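Local coordinates for L-hydantoinase (Arthrobacter aurescens, PDB 1GKR), which hydrolyses hydantoin rings, aryl derivatives more readily than alkyl ones, with substrate-dependent enantioselectivity, using two zinc ions in each subunit of a homotetramer, at residues Y281-P286 with A331-L336; T18-L23 with A30-D35; I396-D401 with M417-A422; M427-V432 with F445-T450; I64-K69 with P94-P99. All coordinates share one frame; numbering follows the deposited sequence.

Contact 1. Residues Y281-P286 with A331-L336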
# COMPACT_ATOMS: atom_id res chain seq x y z
N TYR A 281 17.56 19.66 -29.54
CA TYR A 281 16.55 19.00 -30.36
C TYR A 281 15.86 17.88 -29.61
O TYR A 281 14.97 17.21 -30.12
CB TYR A 281 17.21 18.48 -31.64
CG TYR A 281 17.59 19.62 -32.54
CD1 TYR A 281 16.59 20.40 -33.15
CD2 TYR A 281 18.92 20.01 -32.70
CE1 TYR A 281 16.91 21.53 -33.89
CE2 TYR A 281 19.26 21.15 -33.43
CZ TYR A 281 18.25 21.90 -34.02
OH TYR A 281 18.55 23.04 -34.73
N MET A 282 16.28 17.72 -28.37
CA MET A 282 15.76 16.69 -27.49
C MET A 282 15.13 17.38 -26.29
O MET A 282 14.60 16.74 -25.39
CB MET A 282 16.93 15.83 -27.05
CG MET A 282 16.62 14.83 -26.01
SD MET A 282 18.14 14.36 -25.17
CE MET A 282 19.22 14.38 -26.50
N LYS A 283 15.19 18.71 -26.28
CA LYS A 283 14.61 19.46 -25.18
C LYS A 283 13.11 19.46 -25.30
O LYS A 283 12.55 20.10 -26.19
CB LYS A 283 15.10 20.90 -25.16
CG LYS A 283 14.61 21.64 -23.95
CD LYS A 283 15.10 23.06 -23.94
CE LYS A 283 14.46 23.84 -22.81
NZ LYS A 283 14.84 25.26 -22.88
N VAL A 284 12.45 18.74 -24.40
CA VAL A 284 11.01 18.64 -24.43
C VAL A 284 10.50 18.73 -22.98
O VAL A 284 11.30 18.70 -22.04
CB VAL A 284 10.65 17.31 -25.13
CG1 VAL A 284 10.73 16.18 -24.16
CG2 VAL A 284 9.29 17.41 -25.80
N ALA A 285 9.20 18.89 -22.77
CA ALA A 285 8.68 18.99 -21.40
C ALA A 285 7.48 18.10 -21.22
O ALA A 285 6.50 18.23 -21.97
CB ALA A 285 8.29 20.40 -21.08
N PRO A 286 7.52 17.20 -20.23
CA PRO A 286 8.60 16.96 -19.26
C PRO A 286 9.87 16.49 -19.94
O PRO A 286 9.84 15.94 -21.04
CB PRO A 286 8.04 15.85 -18.37
CG PRO A 286 6.60 15.92 -18.58
CD PRO A 286 6.44 16.23 -20.03
N ALA A 331 16.43 27.79 -25.85
CA ALA A 331 15.86 26.92 -26.86
C ALA A 331 14.45 26.57 -26.39
O ALA A 331 14.22 26.43 -25.18
CB ALA A 331 16.71 25.67 -26.99
N GLY A 332 13.51 26.47 -27.32
CA GLY A 332 12.15 26.13 -26.94
C GLY A 332 11.91 24.64 -26.85
O GLY A 332 12.68 23.84 -27.37
N ASN A 333 10.84 24.25 -26.17
CA ASN A 333 10.51 22.84 -26.02
C ASN A 333 9.75 22.29 -27.23
O ASN A 333 8.98 23.00 -27.88
CB ASN A 333 9.65 22.61 -24.77
CG ASN A 333 10.37 23.00 -23.50
OD1 ASN A 333 11.60 22.92 -23.41
ND2 ASN A 333 9.60 23.41 -22.49
N GLY A 334 9.96 21.01 -27.52
CA GLY A 334 9.23 20.43 -28.62
C GLY A 334 10.06 19.56 -29.53
O GLY A 334 11.28 19.67 -29.57
N ALA A 335 9.39 18.67 -30.25
CA ALA A 335 10.06 17.79 -31.18
C ALA A 335 9.03 17.28 -32.15
O ALA A 335 7.90 17.04 -31.75
CB ALA A 335 10.69 16.63 -30.44
N LEU A 336 9.41 17.15 -33.42
CA LEU A 336 8.49 16.63 -34.44
C LEU A 336 8.44 15.13 -34.18
O LEU A 336 9.36 14.58 -33.59
CB LEU A 336 9.03 16.90 -35.84
CG LEU A 336 9.21 18.37 -36.20
CD1 LEU A 336 9.72 18.50 -37.61
CD2 LEU A 336 7.89 19.10 -36.09
O HOH W 1 13.23 19.02 -31.40

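Contact 2. Residues T18-L23 with A30-D35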
# COMPACT_ATOMS: atom_id res chain seq x y z
N THR A 18 -4.82 -12.65 -37.02
CA THR A 18 -5.67 -13.59 -37.73
C THR A 18 -5.47 -13.42 -39.24
O THR A 18 -5.35 -12.31 -39.74
CB THR A 18 -7.17 -13.44 -37.36
OG1 THR A 18 -7.60 -12.11 -37.60
CG2 THR A 18 -7.38 -13.77 -35.88
N GLU A 19 -5.40 -14.53 -39.95
CA GLU A 19 -5.18 -14.50 -41.39
C GLU A 19 -6.47 -14.38 -42.18
O GLU A 19 -7.27 -15.31 -42.19
CB GLU A 19 -4.45 -15.76 -41.82
CG GLU A 19 -3.11 -15.90 -41.14
CD GLU A 19 -2.44 -17.22 -41.48
OE1 GLU A 19 -2.92 -18.27 -41.01
OE2 GLU A 19 -1.44 -17.20 -42.23
N ALA A 20 -6.66 -13.26 -42.86
CA ALA A 20 -7.86 -13.06 -43.65
C ALA A 20 -7.73 -11.97 -44.70
O ALA A 20 -6.67 -11.39 -44.89
CB ALA A 20 -9.02 -12.75 -42.75
N ASP A 21 -8.84 -11.72 -45.39
CA ASP A 21 -8.88 -10.69 -46.41
C ASP A 21 -9.92 -9.66 -45.97
O ASP A 21 -10.93 -10.00 -45.34
CB ASP A 21 -9.30 -11.26 -47.76
CG ASP A 21 -8.28 -12.23 -48.34
OD1 ASP A 21 -7.16 -12.32 -47.79
OD2 ASP A 21 -8.61 -12.89 -49.35
N ILE A 22 -9.67 -8.40 -46.32
CA ILE A 22 -10.58 -7.32 -45.96
C ILE A 22 -11.28 -6.78 -47.18
O ILE A 22 -10.66 -6.43 -48.18
CB ILE A 22 -9.82 -6.17 -45.26
CG1 ILE A 22 -9.10 -6.73 -44.03
CG2 ILE A 22 -10.79 -5.09 -44.84
CD1 ILE A 22 -8.15 -5.77 -43.41
N LEU A 23 -12.61 -6.75 -47.10
CA LEU A 23 -13.47 -6.27 -48.17
C LEU A 23 -14.00 -4.93 -47.70
O LEU A 23 -14.66 -4.85 -46.65
CB LEU A 23 -14.68 -7.19 -48.37
CG LEU A 23 -14.56 -8.69 -48.63
CD1 LEU A 23 -14.29 -8.94 -50.09
CD2 LEU A 23 -13.48 -9.29 -47.74
N ALA A 30 -16.51 -3.83 -45.02
CA ALA A 30 -17.79 -4.46 -45.29
C ALA A 30 -17.76 -5.92 -44.88
O ALA A 30 -18.79 -6.52 -44.53
CB ALA A 30 -18.11 -4.34 -46.77
N ALA A 31 -16.56 -6.51 -44.89
CA ALA A 31 -16.41 -7.90 -44.52
C ALA A 31 -14.96 -8.31 -44.29
O ALA A 31 -14.03 -7.68 -44.79
CB ALA A 31 -16.99 -8.77 -45.60
N ILE A 32 -14.80 -9.38 -43.53
CA ILE A 32 -13.49 -9.96 -43.25
C ILE A 32 -13.72 -11.43 -43.52
O ILE A 32 -14.59 -12.06 -42.91
CB ILE A 32 -13.08 -9.77 -41.80
CG1 ILE A 32 -13.00 -8.28 -41.49
CG2 ILE A 32 -11.75 -10.48 -41.55
CD1 ILE A 32 -12.64 -7.97 -40.06
N SER A 33 -12.95 -12.00 -44.44
CA SER A 33 -13.18 -13.40 -44.72
C SER A 33 -11.92 -14.19 -45.01
O SER A 33 -10.90 -13.64 -45.43
CB SER A 33 -14.17 -13.53 -45.87
OG SER A 33 -13.52 -13.83 -47.08
N ALA A 34 -12.00 -15.49 -44.77
CA ALA A 34 -10.86 -16.37 -44.95
C ALA A 34 -10.44 -16.49 -46.41
O ALA A 34 -9.26 -16.64 -46.71
CB ALA A 34 -11.18 -17.75 -44.39
N ASP A 35 -11.41 -16.41 -47.31
CA ASP A 35 -11.12 -16.54 -48.73
C ASP A 35 -12.04 -15.67 -49.59
O ASP A 35 -13.26 -15.68 -49.40
CB ASP A 35 -11.22 -18.01 -49.13
CG ASP A 35 -11.11 -18.23 -50.62
OD1 ASP A 35 -12.16 -18.20 -51.31
OD2 ASP A 35 -9.98 -18.43 -51.11
O HOH W 2 -6.95 -17.45 -44.71

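Contact 3. Residues I396-D401 with M417-A422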
# COMPACT_ATOMS: atom_id res chain seq x y z
N ILE A 396 12.89 -3.78 -43.36
CA ILE A 396 13.42 -2.63 -44.07
C ILE A 396 14.78 -2.28 -43.49
O ILE A 396 15.11 -2.67 -42.37
CB ILE A 396 12.50 -1.40 -43.89
CG1 ILE A 396 11.13 -1.68 -44.50
CG2 ILE A 396 13.12 -0.18 -44.50
CD1 ILE A 396 11.18 -2.12 -45.95
N ASP A 397 15.56 -1.56 -44.27
CA ASP A 397 16.86 -1.11 -43.82
C ASP A 397 17.02 0.29 -44.38
O ASP A 397 17.13 0.46 -45.59
CB ASP A 397 17.98 -2.01 -44.34
CG ASP A 397 19.34 -1.53 -43.91
OD1 ASP A 397 19.57 -1.40 -42.69
OD2 ASP A 397 20.18 -1.28 -44.80
N THR A 398 17.03 1.27 -43.49
CA THR A 398 17.14 2.66 -43.91
C THR A 398 17.37 3.55 -42.69
O THR A 398 17.47 3.06 -41.57
CB THR A 398 15.87 3.08 -44.68
OG1 THR A 398 15.97 4.45 -45.06
CG2 THR A 398 14.63 2.86 -43.84
N LYS A 399 17.48 4.85 -42.92
CA LYS A 399 17.70 5.81 -41.83
C LYS A 399 16.62 6.88 -41.87
O LYS A 399 16.02 7.13 -42.91
CB LYS A 399 19.06 6.53 -41.99
CG LYS A 399 20.28 5.65 -42.13
CD LYS A 399 20.59 4.90 -40.84
CE LYS A 399 21.93 4.17 -40.95
NZ LYS A 399 23.03 5.14 -41.26
N VAL A 400 16.37 7.52 -40.73
CA VAL A 400 15.40 8.60 -40.73
C VAL A 400 16.21 9.81 -41.21
O VAL A 400 17.30 10.08 -40.71
CB VAL A 400 14.79 8.84 -39.31
CG1 VAL A 400 15.82 8.59 -38.26
CG2 VAL A 400 14.29 10.27 -39.18
N ASP A 401 15.68 10.51 -42.23
CA ASP A 401 16.34 11.69 -42.79
C ASP A 401 15.42 12.91 -42.62
O ASP A 401 14.58 13.19 -43.48
CB ASP A 401 16.62 11.44 -44.27
CG ASP A 401 17.37 12.59 -44.92
OD1 ASP A 401 17.74 13.56 -44.20
OD2 ASP A 401 17.59 12.52 -46.15
N MET A 417 19.06 8.11 -37.28
CA MET A 417 18.85 6.79 -36.70
C MET A 417 18.28 5.78 -37.67
O MET A 417 17.54 6.13 -38.60
CB MET A 417 17.95 6.89 -35.49
CG MET A 417 18.68 7.30 -34.26
SD MET A 417 17.56 7.37 -32.87
CE MET A 417 18.23 8.87 -32.05
N PRO A 418 18.63 4.51 -37.49
CA PRO A 418 18.15 3.44 -38.37
C PRO A 418 16.67 3.12 -38.19
O PRO A 418 16.11 3.29 -37.11
CB PRO A 418 19.05 2.26 -38.00
CG PRO A 418 19.31 2.49 -36.57
CD PRO A 418 19.59 3.98 -36.50
N VAL A 419 16.07 2.66 -39.27
CA VAL A 419 14.66 2.29 -39.32
C VAL A 419 14.58 0.92 -39.97
O VAL A 419 14.99 0.75 -41.11
CB VAL A 419 13.88 3.30 -40.18
CG1 VAL A 419 12.44 2.86 -40.31
CG2 VAL A 419 13.98 4.68 -39.56
N THR A 420 14.05 -0.07 -39.25
CA THR A 420 13.95 -1.42 -39.79
C THR A 420 12.51 -1.86 -40.04
O THR A 420 12.26 -2.96 -40.53
CB THR A 420 14.62 -2.45 -38.87
OG1 THR A 420 13.98 -2.43 -37.58
CG2 THR A 420 16.10 -2.15 -38.71
N GLY A 421 11.55 -1.00 -39.72
CA GLY A 421 10.16 -1.35 -39.94
C GLY A 421 9.37 -0.09 -40.19
O GLY A 421 9.66 0.94 -39.59
N ALA A 422 8.37 -0.15 -41.07
CA ALA A 422 7.58 1.03 -41.34
C ALA A 422 6.36 0.73 -42.19
O ALA A 422 6.31 -0.28 -42.88
CB ALA A 422 8.44 2.07 -42.04

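Contact 4. Residues M427-V432 with F445-T450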
# COMPACT_ATOMS: atom_id res chain seq x y z
N MET A 427 -3.94 3.73 -45.87
CA MET A 427 -5.20 4.17 -46.44
C MET A 427 -6.19 4.57 -45.38
O MET A 427 -6.20 4.01 -44.28
CB MET A 427 -5.83 3.09 -47.33
CG MET A 427 -6.43 1.88 -46.63
SD MET A 427 -7.72 1.03 -47.64
CE MET A 427 -6.76 0.25 -48.90
N VAL A 428 -6.99 5.59 -45.70
CA VAL A 428 -8.02 6.01 -44.77
C VAL A 428 -9.33 5.98 -45.53
O VAL A 428 -9.40 6.43 -46.68
CB VAL A 428 -7.73 7.40 -44.12
CG1 VAL A 428 -6.39 7.89 -44.54
CG2 VAL A 428 -8.84 8.39 -44.43
N ARG A 429 -10.35 5.42 -44.88
CA ARG A 429 -11.68 5.29 -45.46
C ARG A 429 -11.66 4.68 -46.87
O ARG A 429 -12.31 5.16 -47.80
CB ARG A 429 -12.40 6.64 -45.44
CG ARG A 429 -12.90 6.99 -44.06
CD ARG A 429 -13.50 8.38 -43.99
NE ARG A 429 -12.48 9.41 -44.15
CZ ARG A 429 -12.25 10.07 -45.28
NH1 ARG A 429 -12.97 9.80 -46.36
NH2 ARG A 429 -11.29 10.98 -45.34
N GLY A 430 -10.90 3.61 -47.00
CA GLY A 430 -10.83 2.92 -48.27
C GLY A 430 -9.99 3.51 -49.39
O GLY A 430 -9.97 2.95 -50.48
N THR A 431 -9.31 4.63 -49.18
CA THR A 431 -8.51 5.13 -50.29
C THR A 431 -7.04 5.28 -49.91
O THR A 431 -6.70 5.71 -48.80
CB THR A 431 -9.13 6.45 -50.89
OG1 THR A 431 -8.27 7.56 -50.62
CG2 THR A 431 -10.52 6.72 -50.31
N VAL A 432 -6.15 4.88 -50.81
CA VAL A 432 -4.72 4.95 -50.53
C VAL A 432 -4.27 6.40 -50.50
O VAL A 432 -4.32 7.08 -51.52
CB VAL A 432 -3.90 4.19 -51.58
CG1 VAL A 432 -2.42 4.22 -51.21
CG2 VAL A 432 -4.38 2.77 -51.68
N PHE A 445 -8.83 16.34 -48.06
CA PHE A 445 -9.33 14.98 -48.07
C PHE A 445 -9.76 14.53 -46.67
O PHE A 445 -10.73 13.76 -46.53
CB PHE A 445 -8.25 14.03 -48.59
CG PHE A 445 -8.60 12.59 -48.44
CD1 PHE A 445 -9.55 11.99 -49.26
CD2 PHE A 445 -8.00 11.82 -47.44
CE1 PHE A 445 -9.91 10.65 -49.09
CE2 PHE A 445 -8.36 10.48 -47.26
CZ PHE A 445 -9.32 9.90 -48.08
N GLY A 446 -9.05 15.00 -45.64
CA GLY A 446 -9.36 14.64 -44.27
C GLY A 446 -10.74 15.06 -43.78
O GLY A 446 -11.20 16.18 -44.05
N GLN A 447 -11.40 14.17 -43.05
CA GLN A 447 -12.72 14.44 -42.51
C GLN A 447 -12.63 14.63 -41.01
O GLN A 447 -11.74 14.11 -40.34
CB GLN A 447 -13.66 13.27 -42.75
CG GLN A 447 -13.62 12.68 -44.11
CD GLN A 447 -14.60 13.34 -45.03
OE1 GLN A 447 -14.43 14.50 -45.41
NE2 GLN A 447 -15.66 12.61 -45.39
N PHE A 448 -13.60 15.37 -40.49
CA PHE A 448 -13.72 15.64 -39.07
C PHE A 448 -14.32 14.37 -38.47
O PHE A 448 -15.23 13.79 -39.04
CB PHE A 448 -14.68 16.80 -38.90
CG PHE A 448 -15.01 17.13 -37.48
CD1 PHE A 448 -14.02 17.58 -36.61
CD2 PHE A 448 -16.31 17.03 -37.02
CE1 PHE A 448 -14.34 17.94 -35.30
CE2 PHE A 448 -16.63 17.38 -35.70
CZ PHE A 448 -15.65 17.83 -34.84
N VAL A 449 -13.79 13.90 -37.35
CA VAL A 449 -14.37 12.72 -36.73
C VAL A 449 -14.74 13.09 -35.30
O VAL A 449 -14.10 13.95 -34.69
CB VAL A 449 -13.43 11.47 -36.79
CG1 VAL A 449 -12.18 11.79 -37.56
CG2 VAL A 449 -13.11 10.96 -35.40
N THR A 450 -15.79 12.47 -34.78
CA THR A 450 -16.23 12.80 -33.44
C THR A 450 -17.00 11.67 -32.73
O THR A 450 -16.90 10.51 -33.10
CB THR A 450 -17.11 14.04 -33.51
OG1 THR A 450 -17.38 14.51 -32.18
CG2 THR A 450 -18.42 13.70 -34.21
O HOH W 3 -12.82 12.33 -48.24

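Contact 5. Residues I64-K69 with P94-P99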
# COMPACT_ATOMS: atom_id res chain seq x y z
N ILE A 64 -0.50 22.99 -34.80
CA ILE A 64 -0.69 24.40 -34.45
C ILE A 64 -1.46 25.18 -35.50
O ILE A 64 -2.62 25.54 -35.27
CB ILE A 64 0.64 25.13 -34.24
CG1 ILE A 64 1.55 24.33 -33.29
CG2 ILE A 64 0.36 26.53 -33.69
CD1 ILE A 64 1.27 24.56 -31.83
N ASP A 65 -0.80 25.46 -36.63
CA ASP A 65 -1.38 26.18 -37.77
C ASP A 65 -1.97 27.53 -37.37
O ASP A 65 -1.43 28.23 -36.51
CB ASP A 65 -2.46 25.31 -38.43
CG ASP A 65 -2.69 25.66 -39.91
OD1 ASP A 65 -1.86 25.24 -40.76
OD2 ASP A 65 -3.69 26.33 -40.23
N MET A 66 -3.08 27.89 -38.01
CA MET A 66 -3.76 29.16 -37.75
C MET A 66 -2.84 30.36 -37.96
O MET A 66 -1.98 30.32 -38.84
CB MET A 66 -4.36 29.16 -36.35
CG MET A 66 -5.27 27.96 -36.11
SD MET A 66 -6.53 27.75 -37.41
CE MET A 66 -7.91 28.67 -36.69
N ASP A 67 -3.00 31.41 -37.17
CA ASP A 67 -2.17 32.61 -37.35
C ASP A 67 -0.67 32.38 -37.25
O ASP A 67 0.13 33.24 -37.63
CB ASP A 67 -2.58 33.71 -36.36
CG ASP A 67 -3.97 34.27 -36.65
OD1 ASP A 67 -4.59 33.87 -37.67
OD2 ASP A 67 -4.43 35.12 -35.85
N LEU A 68 -0.27 31.22 -36.75
CA LEU A 68 1.14 30.93 -36.60
C LEU A 68 1.59 29.86 -37.59
O LEU A 68 2.67 29.29 -37.43
CB LEU A 68 1.41 30.44 -35.18
CG LEU A 68 0.91 31.33 -34.04
CD1 LEU A 68 1.17 30.64 -32.71
CD2 LEU A 68 1.60 32.70 -34.11
N LYS A 69 0.79 29.60 -38.60
CA LYS A 69 1.14 28.55 -39.53
C LYS A 69 2.51 28.66 -40.19
O LYS A 69 3.15 27.65 -40.45
CB LYS A 69 0.04 28.38 -40.59
CG LYS A 69 0.00 29.42 -41.67
CD LYS A 69 -1.30 29.31 -42.47
CE LYS A 69 -2.48 29.84 -41.66
NZ LYS A 69 -3.78 29.68 -42.37
N PRO A 94 -5.28 22.30 -28.49
CA PRO A 94 -5.75 23.66 -28.72
C PRO A 94 -4.74 24.74 -28.45
O PRO A 94 -5.12 25.88 -28.22
CB PRO A 94 -6.93 23.74 -27.77
CG PRO A 94 -6.37 23.05 -26.55
CD PRO A 94 -5.54 21.89 -27.10
N ILE A 95 -3.46 24.40 -28.45
CA ILE A 95 -2.42 25.39 -28.20
C ILE A 95 -2.04 26.00 -29.54
O ILE A 95 -1.30 25.41 -30.31
CB ILE A 95 -1.12 24.79 -27.64
CG1 ILE A 95 -1.41 23.80 -26.51
CG2 ILE A 95 -0.22 25.91 -27.17
CD1 ILE A 95 -1.67 24.41 -25.19
N THR A 96 -2.55 27.19 -29.80
CA THR A 96 -2.26 27.88 -31.05
C THR A 96 -2.77 29.30 -30.89
O THR A 96 -3.23 29.67 -29.82
CB THR A 96 -2.98 27.18 -32.26
OG1 THR A 96 -2.73 27.92 -33.45
CG2 THR A 96 -4.48 27.11 -32.05
N PHE A 97 -2.66 30.11 -31.94
CA PHE A 97 -3.19 31.45 -31.86
C PHE A 97 -4.02 31.76 -33.07
O PHE A 97 -3.56 31.61 -34.20
CB PHE A 97 -2.10 32.51 -31.75
CG PHE A 97 -2.65 33.86 -31.39
CD1 PHE A 97 -2.93 34.19 -30.07
CD2 PHE A 97 -3.00 34.77 -32.40
CE1 PHE A 97 -3.54 35.41 -29.74
CE2 PHE A 97 -3.61 35.99 -32.08
CZ PHE A 97 -3.88 36.31 -30.75
N PRO A 98 -5.28 32.16 -32.85
CA PRO A 98 -5.85 32.31 -31.51
C PRO A 98 -6.03 30.95 -30.82
O PRO A 98 -6.18 29.92 -31.47
CB PRO A 98 -7.17 33.01 -31.77
CG PRO A 98 -7.57 32.44 -33.09
CD PRO A 98 -6.29 32.47 -33.88
N PRO A 99 -6.04 30.94 -29.48
CA PRO A 99 -6.20 29.73 -28.68
C PRO A 99 -7.56 29.11 -28.94
O PRO A 99 -8.54 29.83 -29.02
CB PRO A 99 -6.11 30.24 -27.25
CG PRO A 99 -5.32 31.48 -27.38
CD PRO A 99 -5.89 32.11 -28.61

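Contact 1. Residues Y281-P286 with A331-L336
K283 stretches its side chain past the amide of N333 to reach the backbone of A331. Its CG is anti to the backbone N (chi1 -175°) and the chain stays extended from there. NZ donates to A331 O at 2.7 Å, tilted from the carbonyl plane. The lysine and asparagine side chains cross obliquely: N333 OD1 lies against the K283 methylenes, 3.3 Å from CG, while N333 ND2 turns the other way, 3.6 Å from A285 CB. Behind them the backbones are tied by G334 N to K283 O at 3.1 Å. A water bridges Y281 O and G334 O at 2.8 Å each. NZ also donates to V328 O and lies in cation-pi contact with Y208, so an alanine here would probably leave A331 O and V328 O without their donor and the flank of N333 uncovered. V284 and A285 run on toward the zinc site, their side chains about 4 Å from those of D312 and H183 respectively. The lysine braces two loops of the amidohydrolase barrel: its amino group collects carbonyl oxygens, which probably helps hold V284 and A285 beside the metal ligands.

Contact 2. Residues T18-L23 with A30-D35
L23 and A31 face each other as a hydrogen-bonded antiparallel pair, and the leucine packs over the alanine. Setting CG anti to its own carbonyl carbon (chi1 -55°) brings L23 CG to 3.9 Å from A31 CB, with L23 CD2 beside A31 O. L23 N donates to A31 O at 2.9 Å. In return L23 O accepts twice, from A30 N at 2.7 Å and from A31 N at 3.1 Å: two residues opposite one, a classic beta bulge. D21 and S33 form the next hydrogen-bonded pair, with D21 N 2.8 Å from S33 O. Between the two lies the non-hydrogen-bonded pair I22 and I32, their side chains on the other face, where I32 CG2 touches A20 CB at 3.7 Å. Further out, D21 is fixed through OD2 by T36 OG1 and through OD1 by N8 N. L23 also packs on F2, I5 and V39, so an alanine here would probably open a gap where the leucine now packs against them and lose the CG and CD2 contacts with A31. The whole is a beta hairpin of strands 16-25 and 28-33. Strand 2-7 pairs with it along 16-25, while A31, I32 and S33 pair antiparallel with a strand of the second subunit, so the sheet continues across the interface.

Contact 3. Residues I396-D401 with M417-A422
V400 N donates to M417 O at 2.8 Å, and V419 N donates to T398 O at 2.7 Å. These bonds pair the two-residue strand 398-399 antiparallel with the start of the long strand 418-428. I396 N to T420 O, at 3.0 Å, extends the pairing past the strand end, while T398 N to V419 O is weak. T398 and V419 form the hydrogen-bonded pair, K399 and P418 the non-hydrogen-bonded one, a position where the missing N-H of the proline costs nothing in the pairing.

On the face of the hydrogen-bonded pair, the T398 and V419 side chains lie side by side, pointing the same way, with T398 CG2 3.8 Å from V419 CB. V419 CG2, anti to its carbonyl carbon, turns toward V400 and approaches V400 CB at 4.2 Å. V419 also packs on P343 and T347 of helix 341-350, and T347 OG1 accepts from T420 N, which ties the strand to that helix. T420 OG1 is held in turn by N351. On the other face, K399 bends at chi2 (-69°), and its CD lies 3.8 Å from P418 CA.

Contact 4. Residues M427-V432 with F445-T450
F445 presses its ring end against the hairpin turn that carries R429. V428 meets it tip to tip, CG2 3.6 Å from F445 CE2, and T431 does the same with OG1 3.6 Å from F445 CZ. V428 and T431 are the two ends of a type I' turn, closed by V428 N to T431 O and T431 N to V428 O, so the ring packs against both ends of it. F445 CG is anti to its backbone N (chi1 171°), which swings the ring toward the turn. R429, projecting from the turn itself, puts NH2 over one face of the ring, offset toward the rim; R429 CZ is 4.6 Å from the ring centroid, an off-centre cation-pi contact. Q447 belongs to this close-packed part although it is exposed: it crosses the arginine at about a right angle and lays its CG over the centre of one guanidinium face, the guanidinium and amide planes 38° apart.

The other side is looser and wetter. F445 O lies at the guanidinium edge, but its bond from R429 NH2, at 3.1 Å, is weak. A water adds a second link, accepting from R429 NH1 at 3.2 Å and donating to F445 O at 3.1 Å.

Outside the two segments D120 is the stronger partner: it forms a salt bridge with R429 NE through OD2 and accepts from Q447 N through OD1. Strand 120-123 thereby gathers both segments around one carboxylate. With that negative charge, a carbonyl, a water and an aromatic face around it, the R429 guanidinium probably keeps its positive charge and is restricted in rotation, pinning the C-terminal tail to the turn.

Contact 5. Residues I64-K69 with P94-P99
The D67 carboxylate lies at a slant to the F97 ring, the two planes 50° apart, with D67 OD2 3.8 Å from F97 CD2. The same oxygen lies 3.8 Å from CD of P98, whose side chain crosses that of D67 at about a right angle; a cis peptide bond precedes this proline. The two segments belong to the loops that follow strands 51-62 and 87-92, neighbouring parallel strands of the TIM-barrel amidohydrolase fold. On the zinc side of the contact, the I95 side chain lies about 4 Å from that of H62, a zinc ligand.

Away from the aromatic ring, L68 packs with CD1 3.9 Å from F97 CB. The backbone link D67 N to F97 O, at 3.0 Å, is weak, and CB of M66 also lies close to F97 O. D65 steadies this turn: its OD2 accepts from M66 N and forms a salt bridge with R116, while OD1 takes F75 N. Deeper in, the side chains of I64 and T96 slide past each other in opposite directions, CG2 of I64 being 3.4 Å from OG1 of T96. T96 OG1 is anti to its backbone N (chi1 177°) and donates to I64 O at 3.0 Å, approaching from 64° above the carbonyl plane.

Contacts 1 and 5 both lie beside the dinuclear zinc site: the side chains of A285 in contact 1 and I95 in contact 5 each lie about 6 Å from a zinc ion, and the two contacts have centres 18 Å apart and nearest atoms about 9 Å apart. The other three lie away from the metals. Contacts 3 and 4 use the start and the end of strand 418-428, their centres 26 Å apart. Contact 4 lies on the same side of the chain's centre as contact 2, with nearest atoms about 7 Å apart, and contact 2 carries the sheet into the second subunit. Its centre is 43 Å from that of contact 1 and 42 Å from that of contact 5.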